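Local coordinates for protein design 2L4HC2_9 (Synthetic construct, PDB 5J73) that folds as a two-helix hairpin and pairs with a second copy into a four-helix homodimer designed for hydrogen-bond-network-mediated specificity, at residues Y9-E12 / Q13-D17; K23-E26 / E27-R31; E30-E33 / R34-A38; L48-L51 / I52-A56; R68-E71 / A72-L76. All blocks are in the same frame, centred on the assembly; numbering follows the deposited sequence.

Interaction 1 (Y9-E12 / Q13-D17); sequences YIIE and QIQRD
Gln13 folds back over one face of the Tyr9 ring, its CG standing 4.2 Å above the ring plane and displaced toward the rim. The chain bends at its second torsion (chi2 -58°), which swings the amide back along the helix toward the ring edge at CE1. The exact turn of that amide is doubtful, because its oxygen is modelled too close to Arg16, so the contact rests on CG over the ring, a van der Waals touch with one turn of helix between the residues.

The next pair, a residue further on, is purely apolar. Ile10 brings its CG2 branch to within 3.7 Å of Ile14 CD1, and the two side chains cross obliquely. Ile11 and Gln15 behave differently: they run alongside each other in the same direction, Ile11 CG2 lying 4.0 Å from Gln15 CD. Beneath all of this runs the regular helical bonding, Gln13 N to Tyr9 O at 3.0 Å and Ile14 N to Ile10 O at 2.9 Å among its members.

The turn therefore has two characters. Tyr9, Glu12, Gln13 and Arg16 belong to the outer side, and Gln15 lies at the edge of the apolar strip, whereas Ile14 is buried, packing on Ala72 and Leu76 of helix 45-78 and on Ile73 of the second subunit. Ile11 reaches Ile77 of that same subunit. Isoleucines at three- and four-residue spacing, bordered by polar and aromatic groups, illustrate the amphipathic helix of a four-helix bundle, here near the N-terminal end of helix 8-39.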
# COMPACT_ATOMS: atom_id res chain seq x y z
N TYR A 9 13.29 -22.05 -4.97
CA TYR A 9 13.22 -21.07 -6.05
C TYR A 9 12.03 -20.16 -5.84
O TYR A 9 12.15 -18.94 -5.94
CB TYR A 9 13.12 -21.76 -7.42
CG TYR A 9 12.94 -20.80 -8.58
CD1 TYR A 9 13.95 -19.93 -8.94
CD2 TYR A 9 11.76 -20.77 -9.30
CE1 TYR A 9 13.80 -19.05 -10.00
CE2 TYR A 9 11.59 -19.90 -10.36
CZ TYR A 9 12.62 -19.04 -10.70
OH TYR A 9 12.47 -18.16 -11.75
N ILE A 10 10.88 -20.74 -5.51
CA ILE A 10 9.69 -19.95 -5.25
C ILE A 10 9.89 -19.10 -4.01
O ILE A 10 9.58 -17.91 -4.01
CB ILE A 10 8.44 -20.84 -5.08
CG1 ILE A 10 8.13 -21.56 -6.39
CG2 ILE A 10 7.24 -20.02 -4.60
CD1 ILE A 10 7.06 -22.63 -6.29
N ILE A 11 10.39 -19.72 -2.95
CA ILE A 11 10.62 -19.02 -1.69
C ILE A 11 11.54 -17.83 -1.92
O ILE A 11 11.32 -16.76 -1.35
CB ILE A 11 11.21 -19.96 -0.63
CG1 ILE A 11 10.13 -20.93 -0.17
CG2 ILE A 11 11.78 -19.19 0.55
CD1 ILE A 11 10.66 -22.10 0.57
N GLU A 12 12.55 -18.01 -2.76
CA GLU A 12 13.50 -16.93 -3.04
C GLU A 12 12.84 -15.79 -3.82
O GLU A 12 13.11 -14.62 -3.56
CB GLU A 12 14.71 -17.46 -3.80
CG GLU A 12 15.67 -18.27 -2.93
CD GLU A 12 16.71 -19.03 -3.74
OE1 GLU A 12 16.52 -19.20 -4.96
OE2 GLU A 12 17.72 -19.45 -3.14
N GLN A 13 11.98 -16.14 -4.78
CA GLN A 13 11.24 -15.12 -5.52
C GLN A 13 10.37 -14.30 -4.58
O GLN A 13 10.30 -13.08 -4.69
CB GLN A 13 10.37 -15.76 -6.60
CG GLN A 13 11.14 -16.31 -7.79
CD GLN A 13 11.97 -15.23 -8.47
OE1 GLN A 13 11.44 -14.18 -8.85
NE2 GLN A 13 13.26 -15.48 -8.62
N ILE A 14 9.71 -14.99 -3.65
CA ILE A 14 8.85 -14.32 -2.69
C ILE A 14 9.69 -13.40 -1.80
O ILE A 14 9.35 -12.23 -1.63
CB ILE A 14 8.07 -15.35 -1.84
CG1 ILE A 14 7.03 -16.07 -2.71
CG2 ILE A 14 7.39 -14.69 -0.64
CD1 ILE A 14 6.51 -17.35 -2.13
N GLN A 15 10.81 -13.90 -1.29
CA GLN A 15 11.69 -13.09 -0.45
C GLN A 15 12.28 -11.90 -1.20
O GLN A 15 12.43 -10.82 -0.63
CB GLN A 15 12.82 -13.94 0.13
CG GLN A 15 12.37 -14.98 1.14
CD GLN A 15 13.52 -15.79 1.70
OE1 GLN A 15 14.45 -16.14 0.97
NE2 GLN A 15 13.47 -16.08 2.99
N ARG A 16 12.60 -12.09 -2.47
CA ARG A 16 13.13 -11.01 -3.29
C ARG A 16 12.09 -9.90 -3.48
O ARG A 16 12.41 -8.72 -3.39
CB ARG A 16 13.61 -11.54 -4.64
CG ARG A 16 14.36 -10.51 -5.48
CD ARG A 16 14.77 -11.07 -6.83
NE ARG A 16 13.63 -11.46 -7.65
CZ ARG A 16 13.73 -12.09 -8.82
NH1 ARG A 16 14.92 -12.41 -9.31
NH2 ARG A 16 12.63 -12.41 -9.49
N ASP A 17 10.84 -10.29 -3.74
CA ASP A 17 9.75 -9.33 -3.90
C ASP A 17 9.48 -8.59 -2.60
O ASP A 17 9.14 -7.41 -2.61
CB ASP A 17 8.47 -10.02 -4.37
CG ASP A 17 8.52 -10.44 -5.82
OD1 ASP A 17 9.50 -10.10 -6.52
OD2 ASP A 17 7.56 -11.09 -6.28

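Interaction 2 (K23-E26 / E27-R31); sequences KKVE and EAEER
Ala28 sits at the close-packed part of this helical turn, where its CB lies 3.4 Å from Lys24 O and equally 3.4 Å from Val25 O. Its small side chain packs on Ile58 of helix 45-78, consistent with a close approach of the two helices. Beside it the buried Val25 directs CG1, the branch anti to the backbone N (chi1 168°), at the carboxylate of Glu29, with CG1 to OE2 3.9 Å. Both residues also pack on Ile63 of the second subunit, and Glu29 OE2 has its charged partner there, in a salt bridge with Arg67 of that subunit. Val25 and the carboxylate of Glu29 thus both serve the subunit interface.

Around the other side the packing gives way to one close salt bridge and otherwise widely spaced charges. Glu27, extended along its whole length, meets Arg31 one turn later, OE2 to NH2 at 2.5 Å. Lys23 NZ and Glu30 OE2 have opposite charges but stay 5.5 Å apart, where at most a weak long-range attraction is likely. Glu26 and Glu30 come no closer than 5.2 Å between OE1 and OE2, and Glu26 is paired instead with Arg22 in a salt bridge. A small or apolar residue facing the bundle and an i to i+4 glutamate-arginine pair at the margin of the helix-helix contact together exemplify the surface and core division of a designed amphipathic helix.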
# COMPACT_ATOMS: atom_id res chain seq x y z
N LYS A 23 11.49 -1.79 0.85
CA LYS A 23 12.29 -0.64 0.46
C LYS A 23 11.36 0.40 -0.15
O LYS A 23 11.45 1.58 0.17
CB LYS A 23 13.40 -1.04 -0.52
CG LYS A 23 14.27 0.12 -1.02
CD LYS A 23 15.00 0.83 0.10
CE LYS A 23 16.02 1.83 -0.45
NZ LYS A 23 16.68 2.63 0.61
N LYS A 24 10.47 -0.04 -1.04
CA LYS A 24 9.48 0.86 -1.63
C LYS A 24 8.58 1.46 -0.55
O LYS A 24 8.18 2.62 -0.65
CB LYS A 24 8.63 0.14 -2.68
CG LYS A 24 9.34 -0.14 -4.00
CD LYS A 24 8.37 -0.75 -5.02
CE LYS A 24 9.00 -0.86 -6.41
NZ LYS A 24 8.19 -1.69 -7.34
N VAL A 25 8.26 0.68 0.48
CA VAL A 25 7.45 1.18 1.58
C VAL A 25 8.23 2.26 2.32
O VAL A 25 7.68 3.30 2.69
CB VAL A 25 7.03 0.05 2.56
CG1 VAL A 25 6.44 0.63 3.85
CG2 VAL A 25 6.03 -0.88 1.90
N GLU A 26 9.51 2.01 2.54
CA GLU A 26 10.38 2.97 3.21
C GLU A 26 10.51 4.24 2.38
O GLU A 26 10.52 5.35 2.91
CB GLU A 26 11.75 2.35 3.47
CG GLU A 26 11.81 1.45 4.70
CD GLU A 26 13.17 0.82 4.89
OE1 GLU A 26 14.07 1.07 4.06
OE2 GLU A 26 13.35 0.09 5.89
N GLU A 27 10.60 4.07 1.06
CA GLU A 27 10.66 5.20 0.15
C GLU A 27 9.36 6.00 0.22
O GLU A 27 9.37 7.23 0.17
CB GLU A 27 10.91 4.73 -1.29
CG GLU A 27 11.00 5.86 -2.31
CD GLU A 27 11.24 5.35 -3.72
OE1 GLU A 27 11.29 4.12 -3.92
OE2 GLU A 27 11.35 6.19 -4.65
N ALA A 28 8.24 5.29 0.34
CA ALA A 28 6.94 5.94 0.41
C ALA A 28 6.79 6.72 1.71
O ALA A 28 6.27 7.83 1.73
CB ALA A 28 5.82 4.92 0.28
N GLU A 29 7.27 6.12 2.81
CA GLU A 29 7.21 6.76 4.11
C GLU A 29 8.02 8.05 4.11
O GLU A 29 7.60 9.07 4.66
CB GLU A 29 7.72 5.82 5.21
CG GLU A 29 6.61 5.21 6.06
CD GLU A 29 7.10 4.12 6.99
OE1 GLU A 29 8.00 4.40 7.81
OE2 GLU A 29 6.58 2.99 6.91
N GLU A 30 9.20 8.00 3.49
CA GLU A 30 10.06 9.17 3.39
C GLU A 30 9.45 10.25 2.51
O GLU A 30 9.40 11.42 2.89
CB GLU A 30 11.42 8.77 2.81
CG GLU A 30 12.33 8.04 3.78
CD GLU A 30 13.34 7.17 3.07
OE1 GLU A 30 13.62 7.43 1.87
OE2 GLU A 30 13.86 6.22 3.69
N ARG A 31 8.98 9.84 1.34
CA ARG A 31 8.40 10.77 0.39
C ARG A 31 7.10 11.37 0.90
O ARG A 31 6.77 12.50 0.59
CB ARG A 31 8.14 10.09 -0.95
CG ARG A 31 7.44 10.99 -1.96
CD ARG A 31 8.01 10.81 -3.36
NE ARG A 31 8.45 9.44 -3.62
CZ ARG A 31 9.10 9.08 -4.72
NH1 ARG A 31 9.37 9.97 -5.67
NH2 ARG A 31 9.48 7.82 -4.88

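Interaction 3 (E30-E33 / R34-A38); sequences ERLE and RVKEA
Lys36 carries the main side-chain contact here, laying its aliphatic part across Leu32 with CD 3.6 Å from Leu32 CG. Its backbone N is satisfied by Leu32 O at 2.7 Å, and the same carbonyl oxygen has Lys36 CG and CD beside it, so these methylenes gather round the oxygen that accepts their own amide. A bend at the third torsion (chi3 77°) then turns the ammonium end off toward the second subunit, where NZ has a long, weak ion pair with Glu60. Replacing this lysine by alanine removes CG, CD and the ammonium, which would probably uncover Leu32 CG and take from Glu60 of the second subunit its distant positive neighbour.

The other amides are accounted for in the same helical pattern. Arg34 N donates almost straight (172°) to Glu30 O at 3.2 Å, Val35 N is bonded to Arg31 O at 3.0 Å, and Glu37 N finds Glu33 O. Among the side chains, the guanidinium of Arg34 has Arg31 CD at its edge, near its plane, 4.2 Å from NH2. This is a carbon touch; the charge of Arg34 is answered by a salt bridge from NH2 to Glu54 OE2. Arg31 also sets its CG 4.2 Å from Val35 CG2.

The apolar members face inward. Val35 packs on Leu51 and on Glu54, Leu32 on Leu55 and on Ala56 of the second subunit, which places this last part of helix 8-39 against the start of helix 45-78 and against the partner hairpin.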
# COMPACT_ATOMS: atom_id res chain seq x y z
N GLU A 30 9.20 8.00 3.49
CA GLU A 30 10.06 9.17 3.39
C GLU A 30 9.45 10.25 2.51
O GLU A 30 9.40 11.42 2.89
CB GLU A 30 11.42 8.77 2.81
CG GLU A 30 12.33 8.04 3.78
CD GLU A 30 13.34 7.17 3.07
OE1 GLU A 30 13.62 7.43 1.87
OE2 GLU A 30 13.86 6.22 3.69
N ARG A 31 8.98 9.84 1.34
CA ARG A 31 8.40 10.77 0.39
C ARG A 31 7.10 11.37 0.90
O ARG A 31 6.77 12.50 0.59
CB ARG A 31 8.14 10.09 -0.95
CG ARG A 31 7.44 10.99 -1.96
CD ARG A 31 8.01 10.81 -3.36
NE ARG A 31 8.45 9.44 -3.62
CZ ARG A 31 9.10 9.08 -4.72
NH1 ARG A 31 9.37 9.97 -5.67
NH2 ARG A 31 9.48 7.82 -4.88
N LEU A 32 6.37 10.60 1.70
CA LEU A 32 5.13 11.11 2.25
C LEU A 32 5.40 12.25 3.23
O LEU A 32 4.74 13.28 3.17
CB LEU A 32 4.35 10.00 2.95
CG LEU A 32 3.01 10.39 3.60
CD1 LEU A 32 2.06 11.08 2.62
CD2 LEU A 32 2.31 9.19 4.24
N GLU A 33 6.37 12.09 4.12
CA GLU A 33 6.64 13.10 5.13
C GLU A 33 7.16 14.39 4.49
O GLU A 33 6.75 15.48 4.88
CB GLU A 33 7.63 12.59 6.18
CG GLU A 33 7.56 13.34 7.50
CD GLU A 33 8.39 12.68 8.58
OE1 GLU A 33 8.17 12.99 9.78
OE2 GLU A 33 9.27 11.87 8.24
N ARG A 34 8.07 14.26 3.53
CA ARG A 34 8.58 15.43 2.82
C ARG A 34 7.43 16.13 2.10
O ARG A 34 7.38 17.36 2.05
CB ARG A 34 9.68 15.04 1.83
CG ARG A 34 10.23 16.22 1.03
CD ARG A 34 11.16 15.76 -0.07
NE ARG A 34 10.46 15.03 -1.12
CZ ARG A 34 9.75 15.61 -2.08
NH1 ARG A 34 9.64 16.93 -2.13
NH2 ARG A 34 9.14 14.86 -3.00
N VAL A 35 6.52 15.35 1.53
CA VAL A 35 5.33 15.90 0.89
C VAL A 35 4.46 16.56 1.94
O VAL A 35 3.84 17.60 1.68
CB VAL A 35 4.52 14.80 0.14
CG1 VAL A 35 3.07 15.23 -0.08
CG2 VAL A 35 5.19 14.44 -1.18
N LYS A 36 4.41 15.97 3.13
CA LYS A 36 3.62 16.53 4.22
C LYS A 36 4.28 17.81 4.71
O LYS A 36 3.61 18.81 4.98
CB LYS A 36 3.46 15.52 5.36
CG LYS A 36 2.54 14.34 5.01
CD LYS A 36 2.80 13.17 5.94
CE LYS A 36 2.19 13.36 7.32
NZ LYS A 36 2.03 12.03 7.97
N GLU A 37 5.61 17.79 4.82
CA GLU A 37 6.37 18.97 5.22
C GLU A 37 6.23 20.08 4.17
O GLU A 37 6.04 21.24 4.52
CB GLU A 37 7.85 18.63 5.41
CG GLU A 37 8.73 19.82 5.83
CD GLU A 37 8.36 20.39 7.19
OE1 GLU A 37 7.65 19.71 7.96
OE2 GLU A 37 8.77 21.53 7.49
N ALA A 38 6.32 19.70 2.90
CA ALA A 38 6.18 20.66 1.82
C ALA A 38 4.75 21.20 1.75
O ALA A 38 4.52 22.32 1.31
CB ALA A 38 6.57 20.02 0.49

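Interaction 4 (L48-L51 / I52-A56); sequences LLDL and IRELA
The first torsion of Asp50 (chi1 -164°) sets its carboxylate beside its own carbonyl carbon, leaning along the helix toward Arg53, while Arg53 bends at its third torsion (chi3 58°) to bring the guanidinium back. The two charged groups meet in a long salt bridge, OD2 to NH1 at 3.9 Å. OD2 lies at the guanidinium edge and in its plane, but the carboxylate itself is turned 74° away from that plane, so the two do not form the flat, two-pronged pairing of a carboxylate with an arginine. The link is best read as a loose electrostatic one between exposed groups.

The other carboxylate oxygen, Asp50 OD1, lies 4.4 Å from Glu54 OE1, two like charges near each other. Glu54 has its strongest partner elsewhere, in Arg34 of helix 8-39, and that pairing is likely to offset the repulsion. Its side chain is extended and runs beside Leu51 in the same direction, with OE1 3.7 Å from Leu51 CD2, an apolar methyl beside an acid at the boundary of the core.

Inside, Leu51 and Leu55 share a turn: Leu55 CG lies 3.4 Å from Leu51 O, the oxygen that also accepts Leu55 N at 2.9 Å. Both leucines pack on Val35 of helix 8-39. Ile52 and Leu48 each meet their own counterpart in the second subunit, a direct sign of two-fold packing. Leucines and isoleucines at three- and four-residue spacing, edged by charged residues, exemplify the inner face of a homodimeric four-helix bundle.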
# COMPACT_ATOMS: atom_id res chain seq x y z
N LEU A 48 0.60 22.19 -5.04
CA LEU A 48 -0.17 21.28 -4.21
C LEU A 48 -0.66 20.12 -5.07
O LEU A 48 -0.65 18.96 -4.65
CB LEU A 48 -1.34 21.99 -3.54
CG LEU A 48 -1.04 22.98 -2.42
CD1 LEU A 48 -2.33 23.57 -1.90
CD2 LEU A 48 -0.25 22.33 -1.29
N LEU A 49 -1.09 20.44 -6.29
CA LEU A 49 -1.55 19.44 -7.25
C LEU A 49 -0.44 18.46 -7.60
O LEU A 49 -0.69 17.27 -7.81
CB LEU A 49 -2.06 20.11 -8.52
CG LEU A 49 -3.37 20.91 -8.45
CD1 LEU A 49 -3.54 21.75 -9.70
CD2 LEU A 49 -4.55 19.97 -8.28
N ASP A 50 0.78 18.96 -7.67
CA ASP A 50 1.93 18.13 -8.00
C ASP A 50 2.18 17.09 -6.92
O ASP A 50 2.52 15.94 -7.21
CB ASP A 50 3.17 19.01 -8.19
CG ASP A 50 4.30 18.28 -8.89
OD1 ASP A 50 5.06 17.56 -8.22
OD2 ASP A 50 4.42 18.43 -10.13
N LEU A 51 2.01 17.50 -5.67
CA LEU A 51 2.17 16.59 -4.54
C LEU A 51 1.09 15.51 -4.54
O LEU A 51 1.36 14.35 -4.20
CB LEU A 51 2.14 17.37 -3.22
CG LEU A 51 3.24 18.42 -3.01
CD1 LEU A 51 3.15 19.01 -1.61
CD2 LEU A 51 4.63 17.85 -3.26
N ILE A 52 -0.13 15.89 -4.90
CA ILE A 52 -1.24 14.96 -4.99
C ILE A 52 -0.98 13.89 -6.05
O ILE A 52 -1.25 12.71 -5.84
CB ILE A 52 -2.56 15.71 -5.29
CG1 ILE A 52 -2.97 16.53 -4.06
CG2 ILE A 52 -3.67 14.73 -5.70
CD1 ILE A 52 -4.25 17.33 -4.22
N ARG A 53 -0.46 14.31 -7.20
CA ARG A 53 -0.07 13.39 -8.26
C ARG A 53 1.02 12.44 -7.76
O ARG A 53 1.00 11.24 -8.05
CB ARG A 53 0.40 14.17 -9.49
CG ARG A 53 -0.74 14.76 -10.31
CD ARG A 53 -0.30 15.47 -11.59
NE ARG A 53 0.44 14.62 -12.52
CZ ARG A 53 1.75 14.73 -12.77
NH1 ARG A 53 2.48 15.66 -12.16
NH2 ARG A 53 2.33 13.92 -13.64
N GLU A 54 1.95 12.99 -7.00
CA GLU A 54 3.07 12.23 -6.47
C GLU A 54 2.59 11.17 -5.49
O GLU A 54 3.05 10.03 -5.51
CB GLU A 54 4.07 13.20 -5.82
CG GLU A 54 5.31 12.57 -5.20
CD GLU A 54 6.31 13.62 -4.75
OE1 GLU A 54 6.04 14.83 -4.94
OE2 GLU A 54 7.37 13.25 -4.20
N LEU A 55 1.65 11.54 -4.62
CA LEU A 55 1.07 10.59 -3.66
C LEU A 55 0.20 9.54 -4.35
O LEU A 55 0.14 8.39 -3.92
CB LEU A 55 0.24 11.33 -2.60
CG LEU A 55 0.98 12.23 -1.61
CD1 LEU A 55 0.04 12.61 -0.47
CD2 LEU A 55 2.24 11.58 -1.06
N ALA A 56 -0.49 9.94 -5.42
CA ALA A 56 -1.32 9.01 -6.18
C ALA A 56 -0.46 7.92 -6.79
O ALA A 56 -0.89 6.77 -6.91
CB ALA A 56 -2.09 9.75 -7.26

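Interaction 5 (R68-E71 / A72-L76)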
# COMPACT_ATOMS: atom_id res chain seq x y z
N ARG A 68 0.50 -8.47 -5.38
CA ARG A 68 1.54 -9.48 -5.58
C ARG A 68 1.73 -10.29 -4.30
O ARG A 68 1.89 -11.51 -4.35
CB ARG A 68 2.86 -8.83 -6.02
CG ARG A 68 3.13 -8.98 -7.52
CD ARG A 68 4.34 -8.17 -7.96
NE ARG A 68 3.95 -6.92 -8.61
CZ ARG A 68 4.77 -5.89 -8.82
NH1 ARG A 68 6.04 -5.95 -8.43
NH2 ARG A 68 4.32 -4.80 -9.43
N SER A 69 1.72 -9.61 -3.15
CA SER A 69 1.86 -10.29 -1.86
C SER A 69 0.68 -11.22 -1.65
O SER A 69 0.82 -12.30 -1.08
CB SER A 69 1.95 -9.27 -0.72
OG SER A 69 3.22 -8.63 -0.72
N ASN A 70 -0.45 -10.83 -2.17
CA ASN A 70 -1.63 -11.66 -2.12
C ASN A 70 -1.48 -12.89 -2.95
O ASN A 70 -1.94 -13.93 -2.59
CB ASN A 70 -2.84 -10.86 -2.56
CG ASN A 70 -4.12 -11.52 -2.23
OD1 ASN A 70 -4.79 -12.04 -3.10
ND2 ASN A 70 -4.48 -11.50 -0.99
N GLU A 71 -0.79 -12.77 -4.06
CA GLU A 71 -0.48 -13.92 -4.90
C GLU A 71 0.49 -14.85 -4.18
O GLU A 71 0.34 -16.07 -4.24
CB GLU A 71 0.14 -13.48 -6.23
CG GLU A 71 -0.77 -12.70 -7.17
CD GLU A 71 -2.07 -13.41 -7.46
OE1 GLU A 71 -2.03 -14.59 -7.88
OE2 GLU A 71 -3.14 -12.79 -7.28
N ALA A 72 1.46 -14.28 -3.47
CA ALA A 72 2.46 -15.07 -2.76
C ALA A 72 1.85 -15.89 -1.63
O ALA A 72 2.20 -17.06 -1.46
CB ALA A 72 3.55 -14.16 -2.21
N ILE A 73 0.95 -15.29 -0.87
CA ILE A 73 0.30 -15.99 0.23
C ILE A 73 -0.58 -17.10 -0.34
O ILE A 73 -0.64 -18.19 0.22
CB ILE A 73 -0.52 -15.04 1.13
CG1 ILE A 73 0.43 -14.19 1.97
CG2 ILE A 73 -1.45 -15.82 2.06
CD1 ILE A 73 -0.15 -12.87 2.40
N LYS A 74 -1.24 -16.83 -1.47
CA LYS A 74 -2.05 -17.86 -2.12
C LYS A 74 -1.20 -19.08 -2.47
O LYS A 74 -1.60 -20.22 -2.23
CB LYS A 74 -2.71 -17.33 -3.40
CG LYS A 74 -3.95 -16.48 -3.19
CD LYS A 74 -4.71 -16.23 -4.51
CE LYS A 74 -3.91 -15.41 -5.52
NZ LYS A 74 -4.67 -15.23 -6.80
N GLU A 75 -0.02 -18.84 -3.03
CA GLU A 75 0.86 -19.92 -3.47
C GLU A 75 1.44 -20.70 -2.30
O GLU A 75 1.60 -21.92 -2.37
CB GLU A 75 1.98 -19.35 -4.35
CG GLU A 75 2.97 -20.39 -4.86
CD GLU A 75 2.38 -21.27 -5.94
OE1 GLU A 75 1.44 -20.84 -6.62
OE2 GLU A 75 2.87 -22.41 -6.10
N LEU A 76 1.76 -20.00 -1.21
CA LEU A 76 2.37 -20.64 -0.04
C LEU A 76 1.38 -21.53 0.71
O LEU A 76 1.74 -22.62 1.16
CB LEU A 76 2.92 -19.56 0.90
CG LEU A 76 4.20 -18.86 0.44
CD1 LEU A 76 4.37 -17.54 1.17
CD2 LEU A 76 5.41 -19.75 0.64
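Lys74 NZ is gripped by both oxygens of the Glu71 carboxylate, at 2.9 Å from OE1 and 2.9 Å from OE2. The two are individually weak as hydrogen bonds, but together they make a salt bridge, with the ammonium placed between the two acceptors. Both chains curl to make it over only three residues: Glu71 turns at its second torsion (chi2 -54°) and Lys74 at its third (chi3 -65°). They then lie alongside, pointing the same way, on an exposed side of the helix. Lys74 CG also passes 3.3 Å from Asn70 O, the carbonyl that accepts Lys74 N at 3.2 Å, so the lower part of the chain follows the backbone before it bends.

On the buried side the polar groups look for partners further off. Asn70 uses both ends of its amide on the second subunit, ND2 bonded to Gln18 OE1 and OD1 to Arg22 NE. Ser69 OG is hydrogen-bonded to Ile65 O and to Gln18 NE2 of its own chain. Such interlinked bonds, two of them across the subunits, fit the hydrogen-bond-network idea behind the design.

Apolar neighbours fill in around them. Ile73 places CG1 3.6 Å from Ser69 O and packs on Gln18 of the second subunit, while Ala72, with CB 3.5 Å from Ser69 O, and Leu76 both rest against Ile14. This late part of helix 45-78 is thus flanked by the start of helix 8-39 and by the partner hairpin, whose Ile77 meets Leu76.

From the N terminus, interactions 1, 2 and 3 follow one another along helix 8-39, and interactions 4 and 5 along helix 45-78. Each joins adjacent turns, so none closes a loop, nests or crosses another; interactions 2 and 3 simply overlap at Glu30 and Arg31. The antiparallel hairpin brings the two rows together. Interaction 1 meets interaction 5 at the end of the hairpin away from its turn, through Ile14 against Ala72 and Leu76, whereas interactions 2 and 3 touch interaction 4 near the turn, around Glu54. Interactions 4 and 5, with centres about 30 Å apart, do not touch. All five reach the second subunit.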